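Side-chain contacts in phosphoglycerol transferase GacH (PDB 6DGM), which probably transfers sn-glycerol-1-phosphate onto the rhamnose polysaccharide of the streptococcal cell wall, through a manganese-containing extracellular catalytic domain of the LTA synthase type: residues 7-11 with 12-16; 22-25 with 26-30; 139-142 with 143-147; 110-113 with 114-118. All coordinates share one frame; numbering follows the deposited sequence.

Interaction 1 (7-11 with 12-16); sequences TNYSQ and ETIAS
Ser-10 and Thr-13 meet where the chain enters helix 11-29, and the hydrogen bonds there are of two kinds. Of those made by side chains, one is the cap and the other ties Thr-13 back to Asn-8. Ser-10 is the N-cap residue: its OG accepts from Thr-13 N at 3.0 Å, with an N-H...O angle of 166°, so an amide of the first turn gains an acceptor that the helix itself does not supply. The hydroxyl is placed for this by its first torsion (chi1 72°), which sets OG between the backbone N and the carbonyl carbon. Thr-13 answers in the reverse direction, its OG1 donating to Asn-8 O at 2.6 Å. That donor lies in the carbonyl plane and close to the line of the C=O bond (C=O...O angle 160°), so the residue two places before the cap is also tied to the first turn. Among backbone bonds, Ile-14 N donates to Ser-10 O at 3.0 Å and Ala-15 N to Gln-11 O at 2.9 Å.

Apolar contact is slighter. Tyr-9 CE1 approaches Ile-14 CG1 at 4.0 Å, with CD1 of the same isoleucine close behind, and the two side chains meet at a slant.

The polar groups of Asn-8 and Tyr-9 are bonded to the C-terminal part of the chain. The side-chain amide of Asn-8 is hydrogen-bonded to Asn-356 and Asn-360, and Tyr-9 OH to Asp-364 and Lys-369 N, while Tyr-363 meets the Tyr-9 ring edge-to-face. The capped start of helix 11-29 thus packs on helix 349-365 and the loop after it.

Interaction 2 (22-25 with 26-30); sequences QKLA and EDINK
From residue 22 to 29 the backbone keeps the i to i+4 pattern of an alpha helix, with Glu-26 N, Asp-27 N, Ile-28 N and Asn-29 N donating to the carbonyls of Gln-22, Lys-23, Leu-24 and Ala-25; the Ile-28 N to Leu-24 O bond measures 2.8 Å. Leu-24 and Ile-28, one turn apart, touch, the leucine branch point CG lying 3.8 Å from the isoleucine tip CD1. Ile-28 holds CG1 opposite its carbonyl carbon (chi1 -68°), which directs CD1 back to the preceding turn. This is the last part of helix 11-29; Ala-25 and Ile-28 rest on Ala-331 of helix 328-339 and on Val-326, and Leu-24 on Glu-335. The Ile-28 side chain is about 6 Å from that of Asp-31, a calcium ligand. Gln-22 CG, set opposite the backbone N (chi1 -168°), lies 3.7 Å from Glu-26 OE2, with the amide and carboxylate planes 45° apart; a bend at chi2 then turns the amide, whose OE1 is hydrogen-bonded to Thr-377. Lys-23 extends outward: NZ stays 5.8 Å from Asp-27 OD2, a separation at which opposite charges may attract without forming a salt bridge. Asn-29 OD1 accepts from Val-326 N.

Interaction 3 (139-142 with 143-147); sequences HPAS and ANNFN. With 1GP (sn-glycerol-1-phosphate), chain D.
Ser-142 OG and Asn-144 N join across a tight corner in the chain, the hydroxyl accepting at 3.0 Å with an N-H...O angle of 153°. The serine oxygen points opposite its own backbone N (chi1 171°), which swings it forward over the turn. Asn-145 N also donates to Ser-142 O at 3.1 Å, from well above the carbonyl plane, and closes the type I beta turn 142-145. A water donates to both Ser-142 O and Asn-145 O, linking the two carbonyls.

Asn-145 carries its amide beside the backbone N (chi1 -68°). OD1 lies 3.5 Å from Ser-142 CB, while ND2 donates to O2 of sn-glycerol-1-phosphate at 3.0 Å in a nearly straight bond. The same hydroxyl is hydrogen-bonded at 2.7 Å to His-139 NE2, at the edge of the imidazole and near its plane. The ring's other nitrogen, ND1, is hydrogen-bonded to Ile-204 O, which would fix its rotation. Phe-146 CE2 approaches the ligand's O1P at 3.8 Å.

Arg-148, Gly-88, Thr-89 and His-209 supply further hydrogen bonds to the ligand. The turn after strand 135-139 is thus part of the sn-glycerol-1-phosphate pocket, probably the active site, in a domain of the alkaline phosphatase-like sulfatase family.

Interaction 4 (110-113 with 114-118); sequences SVLY and SEVFP
The short helix 112-115, with Val-111 at its N-cap position and a 3-10 segment following, is held at its entry by a glutamate that reaches back over its first turn. Glu-115 OE2 accepts from Ser-110 N at 2.9 Å and from Val-111 N at 3.1 Å. Both donors come from the same face of the carboxylate, lying 37° and 51° out of its plane. The side chain extends beyond CG after a first torsion that keeps CG beside the backbone N, and this carries the carboxylate back to the amides ahead of the helix. Two bonds to a single oxygen would favour the charged form of the acid.

Within the turn, carbonyls are shared. Val-111 O takes both Ser-114 N and Glu-115 N, whereas Leu-112 O receives Val-116 N and Phe-117 N, each at 2.9 Å and from opposite faces of the carbonyl plane. The second of these, an i to i+5 bond, is nearly straight (N-H...O 171°) and marks the departure from regular alpha geometry. Leu-112 and Val-116 lie side by side and point the same way, CD2 to CG2 3.7 Å. Tyr-113 CD1 is looser against Phe-117 CB, at 4.4 Å, and Pro-118 CD comes to 3.3 Å from Tyr-113 O.

Tyr-113 OH is hydrogen-bonded to Glu-93. Asn-91 of helix 89-98 binds Leu-112 N and Ser-110 O, while Phe-105 covers Leu-112 and Val-116. The Tyr-113 ring joins the short helix to helices 89-98 and 148-154, with Phe-117 also touching the latter.

From the N terminus, interaction 1 starts helix 11-29 and interaction 2 lies near its end, their centres about 21 Å apart. That helix is tied to helix 349-365 at its start and to helix 328-339 at its end. Interaction 4 follows, then interaction 3, about 15 Å away between centres. The four run in series, each within one unbroken piece of chain, so none nests in or crosses another. Interactions 3 and 4 do touch: Asn-147 ND2 probably donates to Tyr-113 O at 3.2 Å, and Phe-146 CD1 packs on Val-111 CG1 at 4.1 Å. This joins the short helix 112-115 to the ligand-binding turn after strand 135-139.

Interaction 1 (7-11 with 12-16)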
loop_
_atom_site.group_PDB
_atom_site.type_symbol
_atom_site.label_atom_id
_atom_site.label_comp_id
_atom_site.label_asym_id
_atom_site.label_seq_id
_atom_site.Cartn_x
_atom_site.Cartn_y
_atom_site.Cartn_z
ATOM N N THR A 7 -21.737 18.507 -2.118
ATOM C CA THR A 7 -22.915 19.353 -2.214
ATOM C C THR A 7 -24.160 18.559 -2.595
ATOM O O THR A 7 -25.272 18.964 -2.253
ATOM C CB THR A 7 -22.681 20.505 -3.195
ATOM O OG1 THR A 7 -22.340 19.989 -4.484
ATOM C CG2 THR A 7 -21.558 21.397 -2.698
ATOM N N ASN A 8 -23.999 17.423 -3.274
ATOM C CA ASN A 8 -25.132 16.601 -3.682
ATOM C C ASN A 8 -25.332 15.375 -2.793
ATOM O O ASN A 8 -26.093 14.472 -3.159
ATOM C CB ASN A 8 -24.972 16.167 -5.142
ATOM C CG ASN A 8 -23.746 15.300 -5.367
ATOM O OD1 ASN A 8 -22.788 15.328 -4.583
ATOM N ND2 ASN A 8 -23.770 14.523 -6.443
ATOM N N TYR A 9 -24.690 15.332 -1.628
ATOM C CA TYR A 9 -24.884 14.216 -0.714
ATOM C C TYR A 9 -26.319 14.165 -0.213
ATOM O O TYR A 9 -26.874 15.164 0.251
ATOM C CB TYR A 9 -23.923 14.341 0.466
ATOM C CG TYR A 9 -24.034 13.202 1.465
ATOM C CD1 TYR A 9 -23.520 11.947 1.171
ATOM C CD2 TYR A 9 -24.640 13.395 2.694
ATOM C CE1 TYR A 9 -23.618 10.912 2.081
ATOM C CE2 TYR A 9 -24.736 12.381 3.613
ATOM C CZ TYR A 9 -24.225 11.134 3.307
ATOM O OH TYR A 9 -24.312 10.135 4.251
ATOM N N SER A 10 -26.904 12.970 -0.281
ATOM C CA SER A 10 -28.292 12.741 0.072
ATOM C C SER A 10 -28.548 11.254 -0.075
ATOM O O SER A 10 -27.770 10.529 -0.712
ATOM C CB SER A 10 -29.251 13.507 -0.841
ATOM O OG SER A 10 -29.282 12.919 -2.126
ATOM N N GLN A 11 -29.660 10.810 0.519
ATOM C CA GLN A 11 -30.087 9.424 0.365
ATOM C C GLN A 11 -30.283 9.072 -1.106
ATOM O O GLN A 11 -29.884 7.987 -1.549
ATOM C CB GLN A 11 -31.379 9.211 1.167
ATOM C CG GLN A 11 -31.704 7.760 1.469
ATOM C CD GLN A 11 -32.918 7.593 2.377
ATOM O OE1 GLN A 11 -33.293 8.503 3.113
ATOM N NE2 GLN A 11 -33.536 6.422 2.323
ATOM N N GLU A 12 -30.885 9.983 -1.885
ATOM C CA GLU A 12 -31.149 9.697 -3.293
ATOM C C GLU A 12 -29.855 9.600 -4.091
ATOM O O GLU A 12 -29.719 8.737 -4.969
ATOM C CB GLU A 12 -32.090 10.760 -3.876
ATOM C CG GLU A 12 -33.525 10.639 -3.387
ATOM C CD GLU A 12 -34.464 11.652 -4.039
ATOM O OE1 GLU A 12 -33.966 12.561 -4.741
ATOM O OE2 GLU A 12 -35.702 11.537 -3.852
ATOM N N THR A 13 -28.886 10.465 -3.806
ATOM C CA THR A 13 -27.609 10.363 -4.504
ATOM C C THR A 13 -26.904 9.047 -4.194
ATOM O O THR A 13 -26.358 8.401 -5.096
ATOM C CB THR A 13 -26.729 11.562 -4.142
ATOM O OG1 THR A 13 -27.288 12.741 -4.726
ATOM C CG2 THR A 13 -25.295 11.364 -4.632
ATOM N N ILE A 14 -26.887 8.641 -2.927
ATOM C CA ILE A 14 -26.265 7.364 -2.572
ATOM C C ILE A 14 -26.986 6.213 -3.267
ATOM O O ILE A 14 -26.350 5.279 -3.765
ATOM C CB ILE A 14 -26.224 7.190 -1.040
ATOM C CG1 ILE A 14 -25.217 8.144 -0.390
ATOM C CG2 ILE A 14 -25.931 5.744 -0.675
ATOM C CD1 ILE A 14 -23.783 7.899 -0.760
ATOM N N ALA A 15 -28.321 6.272 -3.340
ATOM C CA ALA A 15 -29.060 5.226 -4.046
ATOM C C ALA A 15 -28.656 5.166 -5.518
ATOM O O ALA A 15 -28.479 4.075 -6.077
ATOM C CB ALA A 15 -30.570 5.446 -3.891
ATOM N N SER A 16 -28.503 6.328 -6.166
ATOM C CA SER A 16 -28.124 6.343 -7.576
ATOM C C SER A 16 -26.741 5.740 -7.775
ATOM O O SER A 16 -26.506 4.993 -8.737
ATOM C CB SER A 16 -28.139 7.774 -8.120
ATOM O OG SER A 16 -29.428 8.338 -7.989
#

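Interaction 2 (22-25 with 26-30)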
loop_
_atom_site.group_PDB
_atom_site.type_symbol
_atom_site.label_atom_id
_atom_site.label_comp_id
_atom_site.label_asym_id
_atom_site.label_seq_id
_atom_site.Cartn_x
_atom_site.Cartn_y
_atom_site.Cartn_z
ATOM N N GLN A 22 -23.732 -1.290 -8.929
ATOM C CA GLN A 22 -24.241 -2.653 -8.955
ATOM C C GLN A 22 -24.212 -3.191 -10.381
ATOM O O GLN A 22 -23.761 -4.316 -10.631
ATOM C CB GLN A 22 -25.653 -2.704 -8.381
ATOM C CG GLN A 22 -26.151 -4.121 -8.101
ATOM C CD GLN A 22 -25.388 -4.789 -6.964
ATOM O OE1 GLN A 22 -25.333 -4.263 -5.846
ATOM N NE2 GLN A 22 -24.780 -5.943 -7.249
ATOM N N LYS A 23 -24.681 -2.386 -11.339
ATOM C CA LYS A 23 -24.691 -2.840 -12.721
ATOM C C LYS A 23 -23.272 -2.945 -13.274
ATOM O O LYS A 23 -22.958 -3.885 -14.016
ATOM C CB LYS A 23 -25.531 -1.913 -13.591
ATOM C CG LYS A 23 -25.702 -2.463 -14.991
ATOM C CD LYS A 23 -26.790 -1.750 -15.768
ATOM C CE LYS A 23 -26.991 -2.404 -17.131
ATOM N NZ LYS A 23 -28.089 -1.753 -17.910
ATOM N N LEU A 24 -22.401 -1.990 -12.926
ATOM C CA LEU A 24 -21.039 -2.049 -13.445
ATOM C C LEU A 24 -20.308 -3.275 -12.904
ATOM O O LEU A 24 -19.582 -3.945 -13.643
ATOM C CB LEU A 24 -20.276 -0.768 -13.120
ATOM C CG LEU A 24 -18.859 -0.729 -13.699
ATOM C CD1 LEU A 24 -18.894 -0.712 -15.208
ATOM C CD2 LEU A 24 -18.097 0.470 -13.183
ATOM N N ALA A 25 -20.523 -3.609 -11.632
ATOM C CA ALA A 25 -19.927 -4.821 -11.081
ATOM C C ALA A 25 -20.375 -6.060 -11.848
ATOM O O ALA A 25 -19.567 -6.955 -12.136
ATOM C CB ALA A 25 -20.289 -4.943 -9.602
ATOM N N GLU A 26 -21.667 -6.141 -12.178
ATOM C CA GLU A 26 -22.153 -7.251 -12.988
ATOM C C GLU A 26 -21.470 -7.271 -14.349
ATOM O O GLU A 26 -21.064 -8.332 -14.829
ATOM C CB GLU A 26 -23.672 -7.148 -13.118
ATOM C CG GLU A 26 -24.384 -7.347 -11.783
ATOM C CD GLU A 26 -25.843 -6.923 -11.808
ATOM O OE1 GLU A 26 -26.406 -6.769 -12.913
ATOM O OE2 GLU A 26 -26.419 -6.741 -10.715
ATOM N N ASP A 27 -21.313 -6.107 -14.981
ATOM C CA ASP A 27 -20.657 -6.064 -16.282
ATOM C C ASP A 27 -19.202 -6.506 -16.172
ATOM O O ASP A 27 -18.721 -7.314 -16.975
ATOM C CB ASP A 27 -20.751 -4.658 -16.879
ATOM C CG ASP A 27 -22.185 -4.252 -17.223
ATOM O OD1 ASP A 27 -23.031 -5.138 -17.464
ATOM O OD2 ASP A 27 -22.459 -3.032 -17.257
ATOM N N ILE A 28 -18.486 -6.000 -15.165
ATOM C CA ILE A 28 -17.086 -6.377 -14.991
ATOM C C ILE A 28 -16.960 -7.869 -14.723
ATOM O O ILE A 28 -16.076 -8.542 -15.265
ATOM C CB ILE A 28 -16.442 -5.558 -13.854
ATOM C CG1 ILE A 28 -16.315 -4.091 -14.243
ATOM C CG2 ILE A 28 -15.051 -6.147 -13.481
ATOM C CD1 ILE A 28 -15.987 -3.172 -13.075
ATOM N N ASN A 29 -17.814 -8.404 -13.851
ATOM C CA ASN A 29 -17.656 -9.787 -13.413
ATOM C C ASN A 29 -17.910 -10.799 -14.519
ATOM O O ASN A 29 -17.459 -11.940 -14.397
ATOM C CB ASN A 29 -18.502 -10.041 -12.167
ATOM C CG ASN A 29 -17.958 -9.305 -10.953
ATOM O OD1 ASN A 29 -16.851 -8.786 -11.000
ATOM N ND2 ASN A 29 -18.727 -9.258 -9.872
ATOM N N LYS A 30 -18.586 -10.411 -15.605
ATOM C CA LYS A 30 -18.703 -11.302 -16.752
ATOM C C LYS A 30 -17.345 -11.709 -17.306
ATOM O O LYS A 30 -17.240 -12.771 -17.934
ATOM C CB LYS A 30 -19.534 -10.639 -17.850
ATOM C CG LYS A 30 -20.987 -10.424 -17.466
ATOM C CD LYS A 30 -21.756 -9.748 -18.596
ATOM C CE LYS A 30 -23.237 -9.644 -18.276
ATOM N NZ LYS A 30 -24.043 -9.268 -19.481
#

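Interaction 3 (139-142 with 143-147)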
loop_
_atom_site.group_PDB
_atom_site.type_symbol
_atom_site.label_atom_id
_atom_site.label_comp_id
_atom_site.label_asym_id
_atom_site.label_seq_id
_atom_site.Cartn_x
_atom_site.Cartn_y
_atom_site.Cartn_z
ATOM N N HIS A 139 4.522 -5.997 12.255
ATOM C CA HIS A 139 5.322 -4.772 12.249
ATOM C C HIS A 139 6.371 -4.814 13.355
ATOM O O HIS A 139 6.011 -4.929 14.532
ATOM C CB HIS A 139 4.426 -3.559 12.476
ATOM C CG HIS A 139 5.176 -2.262 12.566
ATOM N ND1 HIS A 139 6.015 -1.819 11.564
ATOM C CD2 HIS A 139 5.178 -1.291 13.512
ATOM C CE1 HIS A 139 6.504 -0.634 11.893
ATOM N NE2 HIS A 139 6.025 -0.302 13.079
ATOM N N PRO A 140 7.682 -4.732 13.034
ATOM C CA PRO A 140 8.694 -4.870 14.098
ATOM C C PRO A 140 8.949 -3.572 14.869
ATOM O O PRO A 140 10.040 -3.009 14.863
ATOM C CB PRO A 140 9.919 -5.396 13.342
ATOM C CG PRO A 140 9.702 -5.147 11.928
ATOM C CD PRO A 140 8.259 -4.870 11.680
ATOM N N ALA A 141 7.918 -3.112 15.564
ATOM C CA ALA A 141 8.037 -2.049 16.559
ATOM C C ALA A 141 6.889 -2.268 17.538
ATOM O O ALA A 141 6.373 -3.386 17.653
ATOM C CB ALA A 141 8.049 -0.666 15.892
ATOM N N SER A 142 6.476 -1.211 18.230
ATOM C CA SER A 142 5.319 -1.328 19.105
ATOM C C SER A 142 4.029 -1.442 18.298
ATOM O O SER A 142 3.773 -0.651 17.385
ATOM C CB SER A 142 5.207 -0.120 20.030
ATOM O OG SER A 142 3.966 -0.171 20.717
ATOM N N ALA A 143 3.199 -2.408 18.673
ATOM C CA ALA A 143 1.868 -2.520 18.083
ATOM C C ALA A 143 1.016 -1.270 18.308
ATOM O O ALA A 143 0.067 -1.035 17.555
ATOM C CB ALA A 143 1.128 -3.726 18.673
ATOM N N ASN A 144 1.331 -0.450 19.312
ATOM C CA ASN A 144 0.524 0.733 19.584
ATOM C C ASN A 144 0.983 1.970 18.835
ATOM O O ASN A 144 0.276 2.987 18.869
ATOM C CB ASN A 144 0.471 0.971 21.078
ATOM C CG ASN A 144 -0.371 -0.061 21.783
ATOM O OD1 ASN A 144 -1.562 -0.226 21.462
ATOM N ND2 ASN A 144 0.234 -0.794 22.714
ATOM N N ASN A 145 2.111 1.910 18.129
ATOM C CA ASN A 145 2.475 3.045 17.297
ATOM C C ASN A 145 1.363 3.292 16.278
ATOM O O ASN A 145 0.832 2.356 15.666
ATOM C CB ASN A 145 3.808 2.803 16.583
ATOM C CG ASN A 145 5.006 2.759 17.548
ATOM O OD1 ASN A 145 4.882 3.064 18.738
ATOM N ND2 ASN A 145 6.170 2.422 17.020
ATOM N N PHE A 146 1.005 4.561 16.106
ATOM C CA PHE A 146 -0.003 4.972 15.128
ATOM C C PHE A 146 -1.330 4.252 15.302
ATOM O O PHE A 146 -2.093 4.087 14.350
ATOM C CB PHE A 146 0.536 4.895 13.703
ATOM C CG PHE A 146 1.591 5.897 13.455
ATOM C CD1 PHE A 146 1.257 7.242 13.292
ATOM C CD2 PHE A 146 2.938 5.547 13.507
ATOM C CE1 PHE A 146 2.254 8.204 13.121
ATOM C CE2 PHE A 146 3.924 6.498 13.337
ATOM C CZ PHE A 146 3.584 7.824 13.136
ATOM N N ASN A 147 -1.637 3.863 16.533
ATOM C CA ASN A 147 -2.917 3.241 16.869
ATOM C C ASN A 147 -3.133 1.914 16.151
ATOM O O ASN A 147 -4.262 1.467 16.014
ATOM C CB ASN A 147 -4.084 4.194 16.555
ATOM C CG ASN A 147 -5.294 3.966 17.431
ATOM O OD1 ASN A 147 -5.176 3.538 18.574
ATOM N ND2 ASN A 147 -6.484 4.302 16.901
HETATM C C3 1GP D . 6.873 2.937 13.134
HETATM O O3 1GP D . 5.573 2.673 11.087
HETATM C C2 1GP D . 6.120 3.629 12.018
HETATM O O2 1GP D . 6.015 2.211 14.012
HETATM C C1 1GP D . 7.023 4.609 11.283
HETATM O O1P 1GP D . 6.247 5.475 10.449
HETATM O O2P 1GP D . 7.864 6.398 8.551
HETATM O O3P 1GP D . 5.787 7.707 9.497
HETATM O O4P 1GP D . 7.874 7.367 10.913
HETATM P P 1GP D . 6.976 6.765 9.790
HETATM O O HOH W 1 2.335 -0.010 15.197
#

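Interaction 4 (110-113 with 114-118)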
loop_
_atom_site.group_PDB
_atom_site.type_symbol
_atom_site.label_atom_id
_atom_site.label_comp_id
_atom_site.label_asym_id
_atom_site.label_seq_id
_atom_site.Cartn_x
_atom_site.Cartn_y
_atom_site.Cartn_z
ATOM N N SER A 110 -4.359 14.810 10.180
ATOM C CA SER A 110 -2.954 14.437 10.209
ATOM C C SER A 110 -2.736 12.930 10.098
ATOM O O SER A 110 -1.925 12.480 9.275
ATOM C CB SER A 110 -2.310 14.956 11.497
ATOM O OG SER A 110 -0.937 14.616 11.513
ATOM N N VAL A 111 -3.404 12.138 10.929
ATOM C CA VAL A 111 -3.226 10.687 10.922
ATOM C C VAL A 111 -4.588 10.017 10.820
ATOM O O VAL A 111 -5.421 10.150 11.723
ATOM C CB VAL A 111 -2.446 10.188 12.156
ATOM C CG1 VAL A 111 -2.411 8.667 12.174
ATOM C CG2 VAL A 111 -1.036 10.769 12.144
ATOM N N LEU A 112 -4.805 9.292 9.717
ATOM C CA LEU A 112 -6.099 8.675 9.452
ATOM C C LEU A 112 -6.479 7.655 10.516
ATOM O O LEU A 112 -7.642 7.585 10.921
ATOM C CB LEU A 112 -6.074 8.036 8.060
ATOM C CG LEU A 112 -5.948 9.098 6.956
ATOM C CD1 LEU A 112 -5.481 8.501 5.650
ATOM C CD2 LEU A 112 -7.281 9.811 6.764
ATOM N N TYR A 113 -5.520 6.861 10.992
ATOM C CA TYR A 113 -5.830 5.843 11.977
ATOM C C TYR A 113 -6.298 6.439 13.304
ATOM O O TYR A 113 -6.977 5.745 14.073
ATOM C CB TYR A 113 -4.585 4.977 12.245
ATOM C CG TYR A 113 -4.338 3.817 11.297
ATOM C CD1 TYR A 113 -5.300 3.398 10.389
ATOM C CD2 TYR A 113 -3.136 3.121 11.335
ATOM C CE1 TYR A 113 -5.084 2.330 9.552
ATOM C CE2 TYR A 113 -2.905 2.044 10.503
ATOM C CZ TYR A 113 -3.889 1.647 9.605
ATOM O OH TYR A 113 -3.712 0.574 8.754
ATOM N N SER A 114 -5.927 7.682 13.600
ATOM C CA SER A 114 -6.336 8.335 14.835
ATOM C C SER A 114 -7.573 9.199 14.676
ATOM O O SER A 114 -8.363 9.300 15.615
ATOM C CB SER A 114 -5.219 9.244 15.355
ATOM O OG SER A 114 -4.064 8.499 15.696
ATOM N N GLU A 115 -7.759 9.825 13.510
ATOM C CA GLU A 115 -8.790 10.836 13.331
ATOM C C GLU A 115 -9.968 10.401 12.471
ATOM O O GLU A 115 -11.024 11.040 12.539
ATOM C CB GLU A 115 -8.189 12.082 12.677
ATOM C CG GLU A 115 -7.093 12.708 13.517
ATOM C CD GLU A 115 -6.397 13.844 12.828
ATOM O OE1 GLU A 115 -7.087 14.766 12.345
ATOM O OE2 GLU A 115 -5.144 13.835 12.772
ATOM N N VAL A 116 -9.792 9.397 11.619
ATOM C CA VAL A 116 -10.852 8.960 10.713
ATOM C C VAL A 116 -11.285 7.521 11.020
ATOM O O VAL A 116 -12.480 7.260 11.205
ATOM C CB VAL A 116 -10.446 9.116 9.236
ATOM C CG1 VAL A 116 -11.514 8.481 8.309
ATOM C CG2 VAL A 116 -10.266 10.570 8.876
ATOM N N PHE A 117 -10.326 6.605 11.102
ATOM C CA PHE A 117 -10.700 5.213 11.373
ATOM C C PHE A 117 -11.641 5.081 12.566
ATOM O O PHE A 117 -12.657 4.381 12.443
ATOM C CB PHE A 117 -9.475 4.304 11.535
ATOM C CG PHE A 117 -9.845 2.851 11.710
ATOM C CD1 PHE A 117 -10.132 2.345 12.963
ATOM C CD2 PHE A 117 -9.947 2.026 10.611
ATOM C CE1 PHE A 117 -10.499 1.021 13.122
ATOM C CE2 PHE A 117 -10.320 0.687 10.762
ATOM C CZ PHE A 117 -10.597 0.199 12.021
ATOM N N PRO A 118 -11.378 5.700 13.720
ATOM C CA PRO A 118 -12.259 5.469 14.885
ATOM C C PRO A 118 -13.668 5.961 14.682
ATOM O O PRO A 118 -14.577 5.543 15.411
ATOM C CB PRO A 118 -11.566 6.225 16.027
ATOM C CG PRO A 118 -10.126 6.382 15.559
ATOM C CD PRO A 118 -10.184 6.500 14.070
#